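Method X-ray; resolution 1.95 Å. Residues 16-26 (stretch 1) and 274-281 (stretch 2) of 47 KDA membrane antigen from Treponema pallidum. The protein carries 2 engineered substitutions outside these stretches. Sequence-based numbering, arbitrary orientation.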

ATOM      1  N   SER B  16     -27.079 -15.599  -9.679  1.00 26.77           N
ATOM      2  CA  SER B  16     -27.169 -14.667  -8.579  1.00 28.45           C
ATOM      3  C   SER B  16     -26.426 -15.312  -7.396  1.00 28.16           C
ATOM      4  O   SER B  16     -26.178 -16.511  -7.395  1.00 26.72           O
ATOM      5  CB  SER B  16     -28.620 -14.476  -8.180  1.00 29.95           C
ATOM      6  OG  SER B  16     -29.115 -15.665  -7.592  1.00 31.11           O
ATOM      7  N   TYR B  17     -26.078 -14.521  -6.395  1.00 28.47           N
ATOM      8  CA  TYR B  17     -25.400 -15.094  -5.235  1.00 29.52           C
ATOM      9  C   TYR B  17     -26.256 -16.216  -4.620  1.00 30.86           C
ATOM     10  O   TYR B  17     -25.725 -17.281  -4.267  1.00 29.31           O
ATOM     11  CB  TYR B  17     -25.127 -14.013  -4.196  1.00 26.93           C
ATOM     12  CG  TYR B  17     -23.955 -13.138  -4.562  1.00 29.78           C
ATOM     13  CD1 TYR B  17     -22.684 -13.686  -4.716  1.00 31.09           C
ATOM     14  CD2 TYR B  17     -24.102 -11.758  -4.683  1.00 32.69           C
ATOM     15  CE1 TYR B  17     -21.584 -12.887  -4.965  1.00 33.63           C
ATOM     16  CE2 TYR B  17     -22.998 -10.939  -4.934  1.00 35.12           C
ATOM     17  CZ  TYR B  17     -21.747 -11.514  -5.068  1.00 36.33           C
ATOM     18  OH  TYR B  17     -20.650 -10.712  -5.293  1.00 41.62           O
ATOM     19  N   ALA B  18     -27.564 -15.992  -4.496  1.00 28.17           N
ATOM     20  CA  ALA B  18     -28.433 -17.047  -3.933  1.00 30.84           C
ATOM     21  C   ALA B  18     -28.444 -18.312  -4.811  1.00 31.11           C
ATOM     22  O   ALA B  18     -28.362 -19.441  -4.287  1.00 31.33           O
ATOM     23  CB  ALA B  18     -29.848 -16.522  -3.732  1.00 31.19           C
ATOM     24  N   ASP B  19     -28.537 -18.137  -6.132  1.00 31.02           N
ATOM     25  CA  ASP B  19     -28.526 -19.273  -7.066  1.00 30.90           C
ATOM     26  C   ASP B  19     -27.230 -20.065  -6.918  1.00 31.05           C
ATOM     27  O   ASP B  19     -27.209 -21.299  -7.040  1.00 28.76           O
ATOM     28  CB  ASP B  19     -28.542 -18.837  -8.544  1.00 36.19           C
ATOM     29  CG  ASP B  19     -29.833 -18.162  -8.982  1.00 42.24           C
ATOM     30  OD1 ASP B  19     -30.927 -18.584  -8.545  1.00 38.60           O
ATOM     31  OD2 ASP B  19     -29.721 -17.212  -9.813  1.00 46.95           O
ATOM     32  N   TYR B  20     -26.126 -19.352  -6.731  1.00 27.61           N
ATOM     33  CA  TYR B  20     -24.826 -20.017  -6.630  1.00 27.74           C
ATOM     34  C   TYR B  20     -24.652 -20.786  -5.315  1.00 26.35           C
ATOM     35  O   TYR B  20     -24.236 -21.937  -5.304  1.00 27.00           O
ATOM     36  CB  TYR B  20     -23.685 -18.979  -6.748  1.00 25.72           C
ATOM     37  CG  TYR B  20     -22.299 -19.587  -6.750  1.00 25.81           C
ATOM     38  CD1 TYR B  20     -21.661 -19.955  -5.555  1.00 26.27           C
ATOM     39  CD2 TYR B  20     -21.663 -19.894  -7.948  1.00 26.31           C
ATOM     40  CE1 TYR B  20     -20.445 -20.617  -5.568  1.00 23.58           C
ATOM     41  CE2 TYR B  20     -20.443 -20.566  -7.966  1.00 26.17           C
ATOM     42  CZ  TYR B  20     -19.845 -20.924  -6.778  1.00 24.81           C
ATOM     43  OH  TYR B  20     -18.652 -21.598  -6.801  1.00 25.66           O
ATOM     44  N   TRP B  21     -24.984 -20.139  -4.212  1.00 25.79           N
ATOM     45  CA  TRP B  21     -24.748 -20.750  -2.915  1.00 27.55           C
ATOM     46  C   TRP B  21     -25.781 -21.779  -2.468  1.00 26.71           C
ATOM     47  O   TRP B  21     -25.498 -22.591  -1.602  1.00 27.14           O
ATOM     48  CB  TRP B  21     -24.563 -19.645  -1.857  1.00 24.36           C
ATOM     49  CG  TRP B  21     -23.209 -18.960  -1.957  1.00 26.64           C
ATOM     50  CD1 TRP B  21     -22.948 -17.686  -2.433  1.00 24.38           C
ATOM     51  CD2 TRP B  21     -21.927 -19.546  -1.663  1.00 26.37           C
ATOM     52  NE1 TRP B  21     -21.581 -17.465  -2.462  1.00 26.73           N
ATOM     53  CE2 TRP B  21     -20.936 -18.584  -1.996  1.00 25.88           C
ATOM     54  CE3 TRP B  21     -21.519 -20.788  -1.147  1.00 26.27           C
ATOM     55  CZ2 TRP B  21     -19.575 -18.829  -1.836  1.00 23.46           C
ATOM     56  CZ3 TRP B  21     -20.146 -21.027  -0.985  1.00 22.99           C
ATOM     57  CH2 TRP B  21     -19.201 -20.052  -1.328  1.00 25.63           C
ATOM     58  N   ALA B  22     -26.970 -21.754  -3.058  1.00 28.59           N
ATOM     59  CA  ALA B  22     -28.012 -22.721  -2.679  1.00 30.68           C
ATOM     60  C   ALA B  22     -27.464 -24.152  -2.679  1.00 29.56           C
ATOM     61  O   ALA B  22     -27.579 -24.879  -1.689  1.00 30.16           O
ATOM     62  CB  ALA B  22     -29.190 -22.626  -3.640  1.00 30.03           C
ATOM     63  N   GLY B  23     -26.879 -24.558  -3.795  1.00 29.92           N
ATOM     64  CA  GLY B  23     -26.342 -25.903  -3.880  1.00 30.95           C
ATOM     65  C   GLY B  23     -25.116 -26.161  -3.013  1.00 31.84           C
ATOM     66  O   GLY B  23     -24.889 -27.300  -2.598  1.00 30.52           O
ATOM     67  N   GLU B  24     -24.318 -25.118  -2.754  1.00 29.82           N
ATOM     68  CA  GLU B  24     -23.100 -25.262  -1.957  1.00 27.16           C
ATOM     69  C   GLU B  24     -23.417 -25.473  -0.494  1.00 27.47           C
ATOM     70  O   GLU B  24     -22.656 -26.116   0.207  1.00 26.45           O
ATOM     71  CB  GLU B  24     -22.223 -23.999  -2.039  1.00 26.39           C
ATOM     72  CG  GLU B  24     -21.766 -23.604  -3.451  1.00 28.43           C
ATOM     73  CD  GLU B  24     -21.032 -24.731  -4.153  1.00 30.07           C
ATOM     74  OE1 GLU B  24     -20.280 -25.477  -3.481  1.00 31.31           O
ATOM     75  OE2 GLU B  24     -21.206 -24.877  -5.383  1.00 30.42           O
ATOM     76  N   LEU B  25     -24.507 -24.876  -0.024  1.00 26.17           N
ATOM     77  CA  LEU B  25     -24.872 -24.989   1.381  1.00 26.79           C
ATOM     78  C   LEU B  25     -26.029 -25.984   1.608  1.00 28.28           C
ATOM     79  O   LEU B  25     -26.497 -26.147   2.737  1.00 28.23           O
ATOM     80  CB  LEU B  25     -25.246 -23.608   1.933  1.00 25.30           C
ATOM     81  CG  LEU B  25     -24.183 -22.499   1.709  1.00 25.83           C
ATOM     82  CD1 LEU B  25     -24.742 -21.163   2.137  1.00 25.36           C
ATOM     83  CD2 LEU B  25     -22.924 -22.829   2.507  1.00 28.90           C
ATOM     84  N   GLY B  26     -26.464 -26.646   0.538  1.00 28.34           N
ATOM     85  CA  GLY B  26     -27.572 -27.582   0.650  1.00 30.29           C
ATOM     86  C   GLY B  26     -28.841 -26.875   1.101  1.00 31.45           C
ATOM     87  O   GLY B  26     -29.560 -27.380   1.955  1.00 32.59           O
ATOM     88  N   ALA B 274     -19.761 -25.589  10.647  1.00 26.67           N
ATOM     89  CA  ALA B 274     -20.669 -24.973   9.683  1.00 26.11           C
ATOM     90  C   ALA B 274     -19.897 -24.397   8.487  1.00 26.42           C
ATOM     91  O   ALA B 274     -18.681 -24.208   8.571  1.00 24.87           O
ATOM     92  CB  ALA B 274     -21.464 -23.858  10.369  1.00 24.71           C
ATOM     93  N   SER B 275     -20.622 -24.128   7.394  1.00 26.31           N
ATOM     94  CA  SER B 275     -20.058 -23.545   6.170  1.00 26.53           C
ATOM     95  C   SER B 275     -20.895 -22.317   5.803  1.00 27.04           C
ATOM     96  O   SER B 275     -22.117 -22.318   5.979  1.00 25.88           O
ATOM     97  CB  SER B 275     -20.104 -24.553   5.023  1.00 28.52           C
ATOM     98  OG  SER B 275     -19.249 -25.649   5.303  1.00 28.92           O
ATOM     99  N   TYR B 276     -20.238 -21.269   5.307  1.00 25.62           N
ATOM    100  CA  TYR B 276     -20.937 -20.057   4.922  1.00 24.17           C
ATOM    101  C   TYR B 276     -20.511 -19.631   3.517  1.00 25.23           C
ATOM    102  O   TYR B 276     -19.384 -19.896   3.082  1.00 24.63           O
ATOM    103  CB  TYR B 276     -20.622 -18.922   5.913  1.00 25.85           C
ATOM    104  CG  TYR B 276     -20.726 -19.326   7.375  1.00 23.22           C
ATOM    105  CD1 TYR B 276     -21.967 -19.531   7.980  1.00 23.82           C
ATOM    106  CD2 TYR B 276     -19.585 -19.517   8.138  1.00 24.53           C
ATOM    107  CE1 TYR B 276     -22.061 -19.932   9.347  1.00 25.20           C
ATOM    108  CE2 TYR B 276     -19.660 -19.910   9.503  1.00 27.65           C
ATOM    109  CZ  TYR B 276     -20.899 -20.114  10.090  1.00 26.83           C
ATOM    110  OH  TYR B 276     -20.975 -20.446  11.418  1.00 27.56           O
ATOM    111  N   GLY B 277     -21.436 -18.999   2.807  1.00 26.61           N
ATOM    112  CA  GLY B 277     -21.152 -18.482   1.477  1.00 26.78           C
ATOM    113  C   GLY B 277     -20.807 -17.018   1.711  1.00 28.45           C
ATOM    114  O   GLY B 277     -21.039 -16.505   2.815  1.00 27.63           O
ATOM    115  N   THR B 278     -20.262 -16.343   0.700  1.00 27.13           N
ATOM    116  CA  THR B 278     -19.881 -14.943   0.835  1.00 26.81           C
ATOM    117  C   THR B 278     -20.288 -14.158  -0.410  1.00 28.13           C
ATOM    118  O   THR B 278     -20.627 -14.738  -1.449  1.00 27.03           O
ATOM    119  CB  THR B 278     -18.368 -14.784   0.977  1.00 25.70           C
ATOM    120  OG1 THR B 278     -17.731 -15.318  -0.199  1.00 24.66           O
ATOM    121  CG2 THR B 278     -17.843 -15.507   2.253  1.00 22.33           C
ATOM    122  N   LYS B 279     -20.235 -12.836  -0.295  1.00 28.30           N
ATOM    123  CA  LYS B 279     -20.575 -11.955  -1.417  1.00 26.62           C
ATOM    124  C   LYS B 279     -19.390 -11.015  -1.591  1.00 25.60           C
ATOM    125  O   LYS B 279     -18.902 -10.435  -0.624  1.00 24.47           O
ATOM    126  CB  LYS B 279     -21.849 -11.177  -1.096  1.00 26.54           C
ATOM    127  CG  LYS B 279     -23.037 -12.106  -0.953  1.00 29.34           C
ATOM    128  CD  LYS B 279     -24.361 -11.359  -0.901  1.00 33.02           C
ATOM    129  CE  LYS B 279     -24.511 -10.571   0.378  1.00 33.95           C
ATOM    130  NZ  LYS B 279     -25.912 -10.020   0.502  1.00 39.67           N
ATOM    131  N   HIS B 280     -18.921 -10.856  -2.820  1.00 25.67           N
ATOM    132  CA  HIS B 280     -17.759  -9.999  -3.020  1.00 28.78           C
ATOM    133  C   HIS B 280     -18.070  -8.552  -2.666  1.00 29.09           C
ATOM    134  O   HIS B 280     -19.211  -8.122  -2.745  1.00 33.05           O
ATOM    135  CB  HIS B 280     -17.263 -10.093  -4.462  1.00 26.82           C
ATOM    136  CG  HIS B 280     -15.893  -9.533  -4.639  1.00 29.16           C
ATOM    137  ND1 HIS B 280     -14.804 -10.022  -3.948  1.00 26.80           N
ATOM    138  CD2 HIS B 280     -15.436  -8.505  -5.395  1.00 26.40           C
ATOM    139  CE1 HIS B 280     -13.733  -9.320  -4.272  1.00 32.03           C
ATOM    140  NE2 HIS B 280     -14.089  -8.393  -5.146  1.00 30.19           N
ATOM    141  N   SER B 281     -17.040  -7.828  -2.250  1.00 31.09           N
ATOM    142  CA  SER B 281     -17.134  -6.431  -1.857  1.00 34.36           C
ATOM    143  C   SER B 281     -17.629  -6.338  -0.423  1.00 34.57           C
ATOM    144  O   SER B 281     -17.052  -5.635   0.388  1.00 38.53           O
ATOM    145  CB  SER B 281     -18.059  -5.654  -2.787  1.00 37.14           C
ATOM    146  OG  SER B 281     -17.974  -4.291  -2.445  1.00 43.84           O
TER
HETATM  147  O   HOH W   1     -20.698  -8.273  -4.647  1.00 55.03           O

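The strand 274-276 runs nearly antiparallel to the helix of stretch 1, at 166°, and stretch 2 meets a row of side chains spaced four residues apart: Leu25, Trp21 and Tyr17, all with chi1 in m and all directed toward it. About 370 Å², both sides summed, is buried between the two.

Ala274 stands clear of the helix, so contact begins at Ser275. Ser275 O lies 3.6 Å from Leu25 CD2, and Ser275 CB is 4.2 Å from the same methyl, while the serine hydroxyl is hydrogen-bonded elsewhere in the structure. Tyr276, next along the strand, points its CA-to-CB bond away, and so contributes mainly backbone here.

Gly277 packs closely on Trp21. Gly277 CA sits over the face of the Trp21 indole, 3.3 Å from the centroid of the six-membered ring and only 8° off the normal, a CH-pi contact. A CB on Gly277 would point toward the helix and lie 2.4 Å from Trp21 CD2, a clash; glycine lets the backbone rest directly on the ring.

The CA-to-CB bond of Thr278 points away, but the residue offers its carbonyl: Trp21 NE1 donates a weak hydrogen bond to Thr278 O at 3.1 Å, giving the buried indole nitrogen a polar partner.

Lys279 packs on the Tyr17 ring with its CA as well as its aliphatic side chain. Lys279 CG lies 3.9 Å from the centroid of the Tyr17 ring, over its face, and the long side chain then carries its ammonium away, where it is hydrogen-bonded elsewhere in the structure.

His280 N donates a hydrogen bond to Tyr17 OH at 3.0 Å. That hydroxyl in turn donates to water 1, 2.5 Å from Tyr17 OH, and the water donates to His280 O at 2.4 Å. Tyrosine suits this place because its ring packs against lysine while its hydroxyl reaches the backbone beyond. Ser281 lies past the contact.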